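Local structure of GDSL-like protein (Collinsella aerofaciens ATCC 25986, 7BXD) at residues L197-I203 with R228-I233; S37-N43 with H220-Y226; V148-K154 with V192-Y198; D109-N113 with K161-S166. The protein is probably an acyl-hydrolase of the GDSL-like, SGNH-hydrolase family, cleaving ester bonds of acylated substrates. All coordinates share one frame; numbering follows the deposited sequence. Where two conformers were deposited one is given.

Contact 1. Residues L197-I203 with R228-I233; sequences LYAQSGI and RLAHRI
Arg232, on helix 223-240, lies against Gln200, Ser201 and Leu197. CB and CG run beside the carbonyl of Ser201, with CG 3.5 Å from Ser201 O; CG also touches Leu197 CD2 at 3.9 Å, the two side chains running past each other in opposite directions. A bend at chi2 (70°) turns CD toward Gln200, so that NE donates to Gln200 O at 2.8 Å, the donor tilted 30° from the carbonyl plane. At the tip, NH2 makes a weak bond of 3.4 Å to Gln200 OE1, the amide and guanidinium planes being 46° apart. Arg228, one turn earlier and extended, runs along Ile203: its CG meets Ile203 CD1 at 3.8 Å, NH2 bonds weakly to Gly202 O, and NH1 goes to Tyr214 OH. A water joins Arg228 NE to Ser201 O. Ser201 OG accepts from Ile203 N in an ST turn. Toward the sheet, Leu197 CD1 crosses Ile233 CG1 at 4.0 Å, and Ile233 continues onto Trp54 and strand 146-150 at Met150, tying both helices to the parallel sheet.

Contact 2. Residues S37-N43 with H220-Y226; sequences STTWGDN and HYSPAGY
Asp42 lays its carboxylate over one face of the His220 imidazole, the two planes only 16° apart and OD2 3.7 Å from His220 NE2. Having CG opposite the backbone N (chi1 -171°) brings the group over the ring; its OD1 is held by the backbone N of Gly44 and Gly46. Near the plane of the imidazole, Ser37 CB packs against its edge, 3.6 Å from NE2, while Ser37 OG stands 3.8 Å from His220 NE2, longer than a hydrogen bond. His220 ND1 in turn bonds Asp217 OD2. Ser37, His220 and Asp217 are consistent with the Ser-His-Asp triad of SGNH hydrolases and are probably the catalytic residues, the serine coming from the Gly-Asp-Ser signature and the histidine from the segment before the last helix, 223-240. Asp42 O, which lies 3.2 Å from His220 CB, accepts from Tyr226 OH at 2.7 Å, the donor tilted 28° from the carbonyl plane. Tyr221 CB sits 3.4 Å above the centre of the Tyr226 ring, and the Tyr221 ring takes Thr38 CG2 at its edge, 4.1 Å from CE1; Thr38 OG1 is bonded to Asp36 OD1. Asn43 CA makes a CA-H...O contact of 3.2 Å with Tyr221 O. Ser222 N-caps helix 223-240, its OG accepting from Gly225 N.

Contact 3. Residues V148-K154 with V192-Y198; sequences VFMTPCK and VPVIDLY
Tyr198 carries Lys154 over one face of its ring: NZ lies 3.5 Å from the centroid, 13° off the normal, a cation-pi contact to which CE adds a CH-pi contact. Pro152 O is at the ring edge, in plane. A bend at the last torsion of Lys154 (chi4 71°) also lets NZ donate to Tyr198 O at 2.8 Å, from 49° out of the carbonyl plane. Phe149 CD1 meets Val192 CG1 at 4.0 Å. Parallel pairing joins strand 146-150 to edge strand 194-195 through Phe149 N to Pro193 O, Ile195 N to Phe149 O and Thr151 N to Ile195 O. On the sheet face with Met150 and Ile195, Met150 SD lies beside Ile195 CD1 at 3.9 Å; beyond the strand, Cys153 SG packs on Leu197 CB at 3.7 Å. Thr151 OG1 donates to Asp196 OD1 (2.7 Å) and accepts from Tyr198 N (2.9 Å). Since Asp196 OD1 also accepts from Ala199 N as the N-cap, one hydroxyl and one carboxylate oxygen together secure the first turn of helix 197-200 to the strand end. The ammonium is shared between the Tyr198 carbonyl and ring face, which probably helps offset its charge.

Contact 4. Residues D109-N113 with K161-S166; sequences DFSRN and KDIPAS
Ser111 and Ile163 bring their CA atoms to 5.3 Å where the end of helix 107-111 meets the loop 161-166, which turns at Asp162 (phi 59°) in a G1 beta bulge with Ile163. Arg112, just past the helix, bends at chi2 (-54°) and presents its guanidinium end-on to one carbonyl: NH1 and NH2 both donate to Lys161 O, at 2.9 and 2.7 Å, with the oxygen in the guanidinium plane. Ile163 CG1 lies over a face of the same group, 3.7 Å from NH2. A water accepts from Arg112 NH1 at 2.6 Å and sits within bonding distance of Ser111 O and Asp162 OD1. Both segments follow the C-terminal ends of parallel strands, 100-104 and 146-150, and helix 107-111 begins within the Gly-x-Asn-Asp sequence, which corresponds to a conserved block of SGNH hydrolases. Closer to the core, Phe110 points CZ at the loop: Ala165 O is at the ring edge, 3.4 Å from CZ, and Pro164 CG is 3.6 Å from Phe110 CZ. Pro164 CD packs on Ser111 CB, also at 3.6 Å, whereas Pro164 O is buried with no polar partner. The Phe110 ring reaches on to Gln176 and Tyr179 of helix 176-189.

Contact 2 holds the probable active site, built round Ser37 and His220. Contact 1 uses the same helix 223-240, its centre about 12 Å from that of contact 2; the two touch where Ile203 CD1 meets Gly225 O at 3.5 Å. Contacts 1 and 3 share Leu197 and Tyr198, their centres about 9 Å apart, and meet again at Ile233 CD1 and Met150 CE (3.8 Å). Contact 3 also reaches contact 2, Tyr221 OH lying 3.2 Å from Cys153 CB, and contact 4, Lys154 CA lying 3.2 Å from Ser166 OG. Contact 4 stays apart from contact 2, its nearest atoms about 6 Å away.

Contact 1. Residues L197-I203 with R228-I233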
loop_
_atom_site.group_PDB
_atom_site.type_symbol
_atom_site.label_atom_id
_atom_site.label_comp_id
_atom_site.label_asym_id
_atom_site.label_seq_id
_atom_site.Cartn_x
_atom_site.Cartn_y
_atom_site.Cartn_z
ATOM N N LEU A 197 3.729 7.128 -3.888
ATOM C CA LEU A 197 2.442 7.773 -3.608
ATOM C C LEU A 197 2.475 8.609 -2.333
ATOM O O LEU A 197 1.751 9.624 -2.254
ATOM C CB LEU A 197 1.313 6.739 -3.504
ATOM C CG LEU A 197 1.006 5.977 -4.796
ATOM C CD1 LEU A 197 -0.139 4.984 -4.525
ATOM C CD2 LEU A 197 0.687 6.906 -5.980
ATOM N N TYR A 198 3.307 8.227 -1.360
ATOM C CA TYR A 198 3.516 9.087 -0.194
ATOM C C TYR A 198 3.840 10.511 -0.625
ATOM O O TYR A 198 3.262 11.483 -0.115
ATOM C CB TYR A 198 4.645 8.509 0.655
ATOM C CG TYR A 198 5.011 9.378 1.840
ATOM C CD1 TYR A 198 4.230 9.419 3.004
ATOM C CD2 TYR A 198 6.181 10.159 1.807
ATOM C CE1 TYR A 198 4.620 10.197 4.101
ATOM C CE2 TYR A 198 6.576 10.921 2.895
ATOM C CZ TYR A 198 5.789 10.961 4.037
ATOM O OH TYR A 198 6.139 11.758 5.104
ATOM N N ALA A 199 4.802 10.641 -1.554
ATOM C CA ALA A 199 5.256 11.959 -1.984
ATOM C C ALA A 199 4.431 12.543 -3.120
ATOM O O ALA A 199 4.410 13.776 -3.260
ATOM C CB ALA A 199 6.719 11.856 -2.439
ATOM N N GLN A 200 3.777 11.711 -3.963
ATOM C CA GLN A 200 3.289 12.213 -5.253
ATOM C C GLN A 200 1.929 11.663 -5.666
ATOM O O GLN A 200 1.610 11.653 -6.860
ATOM C CB GLN A 200 4.286 11.930 -6.362
ATOM C CG GLN A 200 5.610 12.654 -6.178
ATOM C CD GLN A 200 6.419 12.725 -7.449
ATOM O OE1 GLN A 200 5.903 12.505 -8.546
ATOM N NE2 GLN A 200 7.712 12.980 -7.307
ATOM N N SER A 201 1.077 11.263 -4.729
ATOM C CA SER A 201 -0.231 10.750 -5.159
ATOM C C SER A 201 -1.103 11.789 -5.852
ATOM O O SER A 201 -2.034 11.416 -6.593
ATOM C CB SER A 201 -1.011 10.214 -3.982
ATOM O OG SER A 201 -1.377 11.297 -3.150
ATOM N N GLY A 202 -0.877 13.073 -5.559
ATOM C CA GLY A 202 -1.691 14.144 -6.096
ATOM C C GLY A 202 -3.010 14.336 -5.384
ATOM O O GLY A 202 -3.877 15.066 -5.896
ATOM N N ILE A 203 -3.195 13.739 -4.215
ATOM C CA ILE A 203 -4.388 13.961 -3.402
ATOM C C ILE A 203 -3.905 14.235 -1.994
ATOM O O ILE A 203 -3.259 13.369 -1.399
ATOM C CB ILE A 203 -5.320 12.741 -3.391
ATOM C CG1 ILE A 203 -5.624 12.276 -4.818
ATOM C CG2 ILE A 203 -6.595 13.100 -2.618
ATOM C CD1 ILE A 203 -6.543 11.045 -4.892
ATOM N N ARG A 228 -9.443 8.990 -8.970
ATOM C CA ARG A 228 -8.279 9.844 -9.212
ATOM C C ARG A 228 -6.991 9.112 -8.877
ATOM O O ARG A 228 -6.022 9.163 -9.648
ATOM C CB ARG A 228 -8.449 11.129 -8.392
ATOM C CG ARG A 228 -7.267 12.083 -8.527
ATOM C CD ARG A 228 -7.612 13.424 -7.924
ATOM N NE ARG A 228 -6.450 14.308 -7.913
ATOM C CZ ARG A 228 -6.478 15.615 -8.091
ATOM N NH1 ARG A 228 -7.592 16.236 -8.446
ATOM N NH2 ARG A 228 -5.347 16.306 -7.956
ATOM N N LEU A 229 -6.968 8.395 -7.756
ATOM C CA LEU A 229 -5.777 7.630 -7.401
ATOM C C LEU A 229 -5.445 6.597 -8.474
ATOM O O LEU A 229 -4.274 6.374 -8.776
ATOM C CB LEU A 229 -5.974 6.967 -6.036
ATOM C CG LEU A 229 -4.723 6.507 -5.312
ATOM C CD1 LEU A 229 -3.878 7.716 -4.863
ATOM C CD2 LEU A 229 -5.111 5.675 -4.109
ATOM N N ALA A 230 -6.465 5.952 -9.044
ATOM C CA ALA A 230 -6.219 4.968 -10.094
ATOM C C ALA A 230 -5.473 5.582 -11.275
ATOM O O ALA A 230 -4.605 4.943 -11.876
ATOM C CB ALA A 230 -7.521 4.359 -10.591
ATOM N N HIS A 231 -5.808 6.816 -11.651
ATOM C CA HIS A 231 -5.095 7.450 -12.754
ATOM C C HIS A 231 -3.629 7.666 -12.408
ATOM O O HIS A 231 -2.739 7.436 -13.255
ATOM C CB HIS A 231 -5.786 8.761 -13.119
ATOM C CG HIS A 231 -7.037 8.573 -13.928
ATOM N ND1 HIS A 231 -7.117 8.854 -15.275
ATOM C CD2 HIS A 231 -8.254 8.087 -13.579
ATOM C CE1 HIS A 231 -8.336 8.581 -15.714
ATOM N NE2 HIS A 231 -9.046 8.111 -14.707
ATOM N N ARG A 232 -3.350 8.124 -11.185
ATOM C CA ARG A 232 -1.957 8.329 -10.781
ATOM C C ARG A 232 -1.192 7.010 -10.746
ATOM O O ARG A 232 -0.023 6.944 -11.157
ATOM C CB ARG A 232 -1.902 9.030 -9.416
ATOM C CG ARG A 232 -0.486 9.246 -8.877
ATOM C CD ARG A 232 0.259 10.285 -9.693
ATOM N NE ARG A 232 1.671 10.418 -9.342
ATOM C CZ ARG A 232 2.658 9.708 -9.869
ATOM N NH1 ARG A 232 2.393 8.760 -10.742
ATOM N NH2 ARG A 232 3.936 9.958 -9.523
ATOM N N ILE A 233 -1.835 5.952 -10.254
ATOM C CA ILE A 233 -1.207 4.637 -10.187
ATOM C C ILE A 233 -0.946 4.104 -11.589
ATOM O O ILE A 233 0.119 3.540 -11.859
ATOM C CB ILE A 233 -2.063 3.683 -9.333
ATOM C CG1 ILE A 233 -2.061 4.120 -7.876
ATOM C CG2 ILE A 233 -1.624 2.246 -9.524
ATOM C CD1 ILE A 233 -3.147 3.470 -7.021
HETATM O O HOH W 1 -3.882 12.727 -8.326
#

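Contact 2. Residues S37-N43 with H220-Y226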
loop_
_atom_site.group_PDB
_atom_site.type_symbol
_atom_site.label_atom_id
_atom_site.label_comp_id
_atom_site.label_asym_id
_atom_site.label_seq_id
_atom_site.Cartn_x
_atom_site.Cartn_y
_atom_site.Cartn_z
ATOM N N SER A 37 -6.669 -1.165 3.856
ATOM C CA SER A 37 -7.951 -0.511 3.576
ATOM C C SER A 37 -7.914 0.299 2.288
ATOM O O SER A 37 -8.959 0.480 1.634
ATOM C CB SER A 37 -8.340 0.459 4.693
ATOM O OG SER A 37 -8.187 -0.102 5.980
ATOM N N THR A 38 -6.751 0.888 1.968
ATOM C CA THR A 38 -6.612 1.752 0.798
ATOM C C THR A 38 -6.469 0.981 -0.497
ATOM O O THR A 38 -6.394 1.597 -1.566
ATOM C CB THR A 38 -5.457 2.760 0.996
ATOM O OG1 THR A 38 -4.188 2.098 1.167
ATOM C CG2 THR A 38 -5.734 3.676 2.189
ATOM N N THR A 39 -6.440 -0.357 -0.423
ATOM C CA THR A 39 -6.676 -1.218 -1.575
ATOM C C THR A 39 -8.053 -1.869 -1.510
ATOM O O THR A 39 -8.753 -1.931 -2.532
ATOM C CB THR A 39 -5.568 -2.293 -1.698
ATOM O OG1 THR A 39 -4.323 -1.639 -1.988
ATOM C CG2 THR A 39 -5.853 -3.253 -2.824
ATOM N N TRP A 40 -8.492 -2.350 -0.333
ATOM C CA TRP A 40 -9.825 -2.950 -0.227
ATOM C C TRP A 40 -10.893 -2.011 -0.776
ATOM O O TRP A 40 -11.848 -2.459 -1.434
ATOM C CB TRP A 40 -10.137 -3.280 1.231
ATOM C CG TRP A 40 -11.444 -4.032 1.373
ATOM C CD1 TRP A 40 -11.637 -5.369 1.171
ATOM C CD2 TRP A 40 -12.735 -3.484 1.724
ATOM N NE1 TRP A 40 -12.963 -5.689 1.369
ATOM C CE2 TRP A 40 -13.660 -4.552 1.709
ATOM C CE3 TRP A 40 -13.179 -2.204 2.062
ATOM C CZ2 TRP A 40 -15.017 -4.368 1.993
ATOM C CZ3 TRP A 40 -14.521 -2.015 2.372
ATOM C CH2 TRP A 40 -15.430 -3.095 2.312
ATOM N N GLY A 41 -10.752 -0.705 -0.501
ATOM C CA GLY A 41 -11.717 0.294 -0.938
ATOM C C GLY A 41 -12.552 0.918 0.159
ATOM O O GLY A 41 -13.695 1.290 -0.093
ATOM N N ASP A 42 -11.990 1.071 1.368
ATOM C CA ASP A 42 -12.730 1.705 2.459
ATOM C C ASP A 42 -12.956 3.165 2.115
ATOM O O ASP A 42 -12.023 3.876 1.722
ATOM C CB ASP A 42 -11.886 1.550 3.729
ATOM C CG ASP A 42 -12.590 1.960 5.013
ATOM O OD1 ASP A 42 -13.556 2.741 4.995
ATOM O OD2 ASP A 42 -12.112 1.479 6.071
ATOM N N ASN A 43 -14.208 3.618 2.263
ATOM C CA ASN A 43 -14.597 4.990 1.965
ATOM C C ASN A 43 -14.557 5.894 3.180
ATOM O O ASN A 43 -14.943 7.054 3.090
ATOM C CB ASN A 43 -16.004 5.019 1.357
ATOM C CG ASN A 43 -17.077 4.473 2.299
ATOM O OD1 ASN A 43 -16.804 4.110 3.448
ATOM N ND2 ASN A 43 -18.302 4.364 1.789
ATOM N N HIS A 220 -8.898 7.569 4.242
ATOM C CA HIS A 220 -9.464 6.774 3.168
ATOM C C HIS A 220 -9.902 7.667 2.005
ATOM O O HIS A 220 -9.655 8.874 2.002
ATOM C CB HIS A 220 -10.592 5.922 3.756
ATOM C CG HIS A 220 -10.107 5.054 4.875
ATOM N ND1 HIS A 220 -10.346 5.341 6.205
ATOM C CD2 HIS A 220 -9.294 3.970 4.867
ATOM C CE1 HIS A 220 -9.749 4.438 6.963
ATOM N NE2 HIS A 220 -9.108 3.591 6.178
ATOM N N TYR A 221 -10.550 7.075 1.009
ATOM C CA TYR A 221 -10.888 7.758 -0.228
ATOM C C TYR A 221 -12.360 7.558 -0.550
ATOM O O TYR A 221 -12.922 6.472 -0.341
ATOM C CB TYR A 221 -9.991 7.286 -1.424
ATOM C CG TYR A 221 -8.534 7.574 -1.164
ATOM C CD1 TYR A 221 -7.781 6.747 -0.314
ATOM C CD2 TYR A 221 -7.932 8.728 -1.652
ATOM C CE1 TYR A 221 -6.470 7.072 0.037
ATOM C CE2 TYR A 221 -6.611 9.049 -1.326
ATOM C CZ TYR A 221 -5.899 8.222 -0.453
ATOM O OH TYR A 221 -4.620 8.592 -0.075
ATOM N N SER A 222 -12.973 8.610 -1.089
ATOM C CA SER A 222 -14.307 8.482 -1.667
ATOM C C SER A 222 -14.218 7.745 -3.003
ATOM O O SER A 222 -13.132 7.539 -3.542
ATOM C CB SER A 222 -14.863 9.878 -1.912
ATOM O OG SER A 222 -14.021 10.516 -2.881
ATOM N N PRO A 223 -15.361 7.375 -3.597
ATOM C CA PRO A 223 -15.299 6.806 -4.954
ATOM C C PRO A 223 -14.518 7.707 -5.919
ATOM O O PRO A 223 -13.683 7.221 -6.695
ATOM C CB PRO A 223 -16.789 6.633 -5.313
ATOM C CG PRO A 223 -17.438 6.353 -3.970
ATOM C CD PRO A 223 -16.719 7.280 -3.005
ATOM N N ALA A 224 -14.729 9.031 -5.853
ATOM C CA ALA A 224 -13.996 9.942 -6.735
ATOM C C ALA A 224 -12.508 9.954 -6.391
ATOM O O ALA A 224 -11.660 10.054 -7.288
ATOM C CB ALA A 224 -14.558 11.359 -6.635
ATOM N N GLY A 225 -12.169 9.886 -5.092
ATOM C CA GLY A 225 -10.758 9.827 -4.707
ATOM C C GLY A 225 -10.074 8.580 -5.242
ATOM O O GLY A 225 -8.946 8.645 -5.721
ATOM N N TYR A 226 -10.756 7.423 -5.171
ATOM C CA TYR A 226 -10.150 6.202 -5.687
ATOM C C TYR A 226 -10.019 6.238 -7.196
ATOM O O TYR A 226 -9.038 5.712 -7.733
ATOM C CB TYR A 226 -10.980 4.972 -5.263
ATOM C CG TYR A 226 -10.727 4.518 -3.846
ATOM C CD1 TYR A 226 -9.441 4.153 -3.447
ATOM C CD2 TYR A 226 -11.767 4.395 -2.921
ATOM C CE1 TYR A 226 -9.162 3.756 -2.153
ATOM C CE2 TYR A 226 -11.513 3.973 -1.624
ATOM C CZ TYR A 226 -10.205 3.660 -1.232
ATOM O OH TYR A 226 -9.915 3.281 0.063
#

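Contact 3. Residues V148-K154 with V192-Y198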
loop_
_atom_site.group_PDB
_atom_site.type_symbol
_atom_site.label_atom_id
_atom_site.label_comp_id
_atom_site.label_asym_id
_atom_site.label_seq_id
_atom_site.Cartn_x
_atom_site.Cartn_y
_atom_site.Cartn_z
ATOM N N VAL A 148 6.294 -4.321 -7.768
ATOM C CA VAL A 148 6.369 -2.871 -7.612
ATOM C C VAL A 148 5.793 -2.556 -6.237
ATOM O O VAL A 148 4.687 -3.013 -5.906
ATOM C CB VAL A 148 5.552 -2.148 -8.710
ATOM C CG1 VAL A 148 5.597 -0.647 -8.528
ATOM C CG2 VAL A 148 6.017 -2.521 -10.120
ATOM N N PHE A 149 6.510 -1.758 -5.453
ATOM C CA PHE A 149 5.975 -1.276 -4.182
ATOM C C PHE A 149 5.453 0.142 -4.382
ATOM O O PHE A 149 6.009 0.925 -5.157
ATOM C CB PHE A 149 7.036 -1.260 -3.066
ATOM C CG PHE A 149 7.055 -2.512 -2.233
ATOM C CD1 PHE A 149 7.366 -3.748 -2.810
ATOM C CD2 PHE A 149 6.727 -2.464 -0.878
ATOM C CE1 PHE A 149 7.366 -4.898 -2.019
ATOM C CE2 PHE A 149 6.756 -3.627 -0.098
ATOM C CZ PHE A 149 7.070 -4.843 -0.666
ATOM N N MET A 150 4.392 0.482 -3.649
ATOM C CA MET A 150 3.888 1.852 -3.592
ATOM C C MET A 150 3.950 2.318 -2.154
ATOM O O MET A 150 3.442 1.651 -1.252
ATOM C CB MET A 150 2.440 1.944 -4.134
ATOM C CG MET A 150 2.312 1.259 -5.488
ATOM S SD MET A 150 0.931 1.818 -6.510
ATOM C CE MET A 150 -0.449 1.362 -5.450
ATOM N N THR A 151 4.603 3.446 -1.922
ATOM C CA THR A 151 4.721 3.951 -0.556
ATOM C C THR A 151 3.347 4.374 -0.031
ATOM O O THR A 151 2.480 4.793 -0.808
ATOM C CB THR A 151 5.705 5.111 -0.511
ATOM O OG1 THR A 151 5.260 6.085 -1.467
ATOM C CG2 THR A 151 7.138 4.678 -0.823
ATOM N N PRO A 152 3.130 4.261 1.282
ATOM C CA PRO A 152 1.800 4.552 1.841
ATOM C C PRO A 152 1.457 6.020 1.726
ATOM O O PRO A 152 2.292 6.900 1.994
ATOM C CB PRO A 152 1.943 4.141 3.323
ATOM C CG PRO A 152 3.448 4.198 3.601
ATOM C CD PRO A 152 4.062 3.731 2.293
ATOM N N CYS A 153 0.192 6.299 1.334
ATOM C CA CYS A 153 -0.221 7.689 1.185
ATOM C C CYS A 153 -0.216 8.419 2.528
ATOM O O CYS A 153 -0.359 7.824 3.605
ATOM C CB CYS A 153 -1.625 7.765 0.575
ATOM S SG CYS A 153 -1.577 7.307 -1.189
ATOM N N LYS A 154 -0.126 9.746 2.451
ATOM C CA LYS A 154 -0.262 10.576 3.643
ATOM C C LYS A 154 -1.691 10.539 4.194
ATOM O O LYS A 154 -2.667 10.209 3.501
ATOM C CB LYS A 154 0.157 12.008 3.331
ATOM C CG LYS A 154 1.670 12.106 3.118
ATOM C CD LYS A 154 2.165 13.543 3.111
ATOM C CE LYS A 154 3.699 13.690 3.074
ATOM N NZ LYS A 154 4.250 13.304 1.734
ATOM N N VAL A 192 13.978 -3.057 -6.317
ATOM C CA VAL A 192 12.538 -3.087 -6.587
ATOM C C VAL A 192 12.003 -1.729 -7.033
ATOM O O VAL A 192 12.148 -0.751 -6.299
ATOM C CB VAL A 192 11.759 -3.563 -5.353
ATOM C CG1 VAL A 192 10.261 -3.480 -5.555
ATOM C CG2 VAL A 192 12.133 -4.998 -5.020
ATOM N N PRO A 193 11.326 -1.625 -8.182
ATOM C CA PRO A 193 10.702 -0.352 -8.565
ATOM C C PRO A 193 9.672 0.117 -7.540
ATOM O O PRO A 193 8.936 -0.689 -6.951
ATOM C CB PRO A 193 10.051 -0.695 -9.907
ATOM C CG PRO A 193 10.825 -1.861 -10.433
ATOM C CD PRO A 193 11.145 -2.670 -9.217
ATOM N N VAL A 194 9.608 1.445 -7.365
ATOM C CA VAL A 194 8.708 2.069 -6.395
ATOM C C VAL A 194 7.901 3.165 -7.081
ATOM O O VAL A 194 8.460 3.972 -7.832
ATOM C CB VAL A 194 9.499 2.665 -5.207
ATOM C CG1 VAL A 194 8.587 3.428 -4.266
ATOM C CG2 VAL A 194 10.231 1.562 -4.449
ATOM N N ILE A 195 6.602 3.216 -6.794
ATOM C CA ILE A 195 5.759 4.374 -7.114
ATOM C C ILE A 195 5.540 5.122 -5.805
ATOM O O ILE A 195 4.942 4.579 -4.869
ATOM C CB ILE A 195 4.412 3.941 -7.729
ATOM C CG1 ILE A 195 4.631 3.098 -8.988
ATOM C CG2 ILE A 195 3.534 5.190 -7.991
ATOM C CD1 ILE A 195 3.407 2.372 -9.480
ATOM N N ASP A 196 6.054 6.352 -5.721
ATOM C CA ASP A 196 6.100 7.051 -4.429
ATOM C C ASP A 196 4.810 7.848 -4.238
ATOM O O ASP A 196 4.768 9.080 -4.404
ATOM C CB ASP A 196 7.348 7.921 -4.337
ATOM C CG ASP A 196 7.614 8.411 -2.926
ATOM O OD1 ASP A 196 6.764 8.248 -2.015
ATOM O OD2 ASP A 196 8.691 9.013 -2.736
ATOM N N LEU A 197 3.729 7.128 -3.888
ATOM C CA LEU A 197 2.442 7.773 -3.608
ATOM C C LEU A 197 2.475 8.609 -2.333
ATOM O O LEU A 197 1.751 9.624 -2.254
ATOM C CB LEU A 197 1.313 6.739 -3.504
ATOM C CG LEU A 197 1.006 5.977 -4.796
ATOM C CD1 LEU A 197 -0.139 4.984 -4.525
ATOM C CD2 LEU A 197 0.687 6.906 -5.980
ATOM N N TYR A 198 3.307 8.227 -1.360
ATOM C CA TYR A 198 3.516 9.087 -0.194
ATOM C C TYR A 198 3.840 10.511 -0.625
ATOM O O TYR A 198 3.262 11.483 -0.115
ATOM C CB TYR A 198 4.645 8.509 0.655
ATOM C CG TYR A 198 5.011 9.378 1.840
ATOM C CD1 TYR A 198 4.230 9.419 3.004
ATOM C CD2 TYR A 198 6.181 10.159 1.807
ATOM C CE1 TYR A 198 4.620 10.197 4.101
ATOM C CE2 TYR A 198 6.576 10.921 2.895
ATOM C CZ TYR A 198 5.789 10.961 4.037
ATOM O OH TYR A 198 6.139 11.758 5.104
#

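Contact 4. Residues D109-N113 with K161-S166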
loop_
_atom_site.group_PDB
_atom_site.type_symbol
_atom_site.label_atom_id
_atom_site.label_comp_id
_atom_site.label_asym_id
_atom_site.label_seq_id
_atom_site.Cartn_x
_atom_site.Cartn_y
_atom_site.Cartn_z
ATOM N N ASP A 109 1.297 0.198 9.965
ATOM C CA ASP A 109 2.513 -0.026 10.732
ATOM C C ASP A 109 2.910 1.243 11.472
ATOM O O ASP A 109 3.324 1.188 12.645
ATOM C CB ASP A 109 3.637 -0.499 9.804
ATOM C CG ASP A 109 3.264 -1.769 9.069
ATOM O OD1 ASP A 109 2.411 -1.657 8.140
ATOM O OD2 ASP A 109 3.799 -2.846 9.436
ATOM N N PHE A 110 2.830 2.400 10.787
ATOM C CA PHE A 110 3.106 3.679 11.422
ATOM C C PHE A 110 2.083 3.946 12.531
ATOM O O PHE A 110 2.441 4.214 13.679
ATOM C CB PHE A 110 3.042 4.768 10.347
ATOM C CG PHE A 110 2.830 6.167 10.895
ATOM C CD1 PHE A 110 3.755 6.745 11.777
ATOM C CD2 PHE A 110 1.714 6.891 10.513
ATOM C CE1 PHE A 110 3.546 8.039 12.260
ATOM C CE2 PHE A 110 1.507 8.172 10.995
ATOM C CZ PHE A 110 2.424 8.745 11.876
ATOM N N SER A 111 0.786 3.877 12.204
ATOM C CA SER A 111 -0.233 4.324 13.148
ATOM C C SER A 111 -0.401 3.376 14.328
ATOM O O SER A 111 -0.867 3.811 15.391
ATOM C CB SER A 111 -1.566 4.583 12.433
ATOM O OG SER A 111 -2.199 3.388 12.039
ATOM N N ARG A 112 -0.063 2.094 14.172
ATOM C CA ARG A 112 -0.216 1.112 15.239
ATOM C C ARG A 112 1.123 0.628 15.788
ATOM O O ARG A 112 1.194 -0.441 16.387
ATOM C CB ARG A 112 -1.132 -0.040 14.794
ATOM C CG ARG A 112 -2.497 0.422 14.305
ATOM C CD ARG A 112 -3.182 1.285 15.343
ATOM N NE ARG A 112 -4.601 1.441 15.054
ATOM C CZ ARG A 112 -5.324 2.483 15.442
ATOM N NH1 ARG A 112 -4.752 3.463 16.126
ATOM N NH2 ARG A 112 -6.612 2.550 15.135
ATOM N N ASN A 113 2.187 1.422 15.639
ATOM C CA ASN A 113 3.386 1.268 16.461
ATOM C C ASN A 113 4.106 -0.059 16.221
ATOM O O ASN A 113 4.515 -0.748 17.150
ATOM C CB ASN A 113 3.030 1.517 17.925
ATOM C CG ASN A 113 2.447 2.873 18.074
ATOM O OD1 ASN A 113 3.117 3.856 17.774
ATOM N ND2 ASN A 113 1.176 2.961 18.454
ATOM N N LYS A 161 -9.894 7.331 16.195
ATOM C CA LYS A 161 -9.367 5.982 16.096
ATOM C C LYS A 161 -7.913 5.910 16.523
ATOM O O LYS A 161 -7.271 4.888 16.287
ATOM C CB LYS A 161 -9.537 5.425 14.677
ATOM C CG LYS A 161 -10.925 5.639 14.060
ATOM C CD LYS A 161 -11.989 4.817 14.765
ATOM C CE LYS A 161 -13.229 4.658 13.891
ATOM N NZ LYS A 161 -14.111 3.577 14.399
ATOM N N ASP A 162 -7.391 6.960 17.169
ATOM C CA ASP A 162 -5.989 6.994 17.623
ATOM C C ASP A 162 -5.003 6.821 16.462
ATOM O O ASP A 162 -3.930 6.229 16.613
ATOM C CB ASP A 162 -5.713 6.015 18.781
ATOM C CG ASP A 162 -4.330 6.223 19.431
ATOM O OD1 ASP A 162 -3.673 5.221 19.782
ATOM O OD2 ASP A 162 -3.889 7.384 19.576
ATOM N N ILE A 163 -5.343 7.363 15.300
ATOM C CA ILE A 163 -4.472 7.312 14.126
ATOM C C ILE A 163 -3.800 8.678 13.979
ATOM O O ILE A 163 -4.500 9.673 13.743
ATOM C CB ILE A 163 -5.273 6.944 12.866
ATOM C CG1 ILE A 163 -5.883 5.533 13.043
ATOM C CG2 ILE A 163 -4.379 7.077 11.632
ATOM C CD1 ILE A 163 -6.819 5.083 11.969
ATOM N N PRO A 164 -2.474 8.770 14.081
ATOM C CA PRO A 164 -1.798 10.069 13.931
ATOM C C PRO A 164 -1.760 10.526 12.478
ATOM O O PRO A 164 -1.836 9.723 11.538
ATOM C CB PRO A 164 -0.376 9.801 14.440
ATOM C CG PRO A 164 -0.199 8.335 14.376
ATOM C CD PRO A 164 -1.536 7.671 14.366
ATOM N N ALA A 165 -1.661 11.845 12.295
ATOM C CA ALA A 165 -1.355 12.385 10.977
ATOM C C ALA A 165 0.085 12.050 10.598
ATOM O O ALA A 165 0.934 11.769 11.447
ATOM C CB ALA A 165 -1.498 13.905 10.989
ATOM N N SER A 166 0.385 12.147 9.302
ATOM C CA SER A 166 1.682 11.665 8.817
ATOM C C SER A 166 2.838 12.385 9.461
ATOM O O SER A 166 3.942 11.798 9.611
ATOM C CB SER A 166 1.745 11.895 7.301
ATOM O OG SER A 166 0.832 11.049 6.643
HETATM O O HOH W 2 -2.578 3.666 17.606
#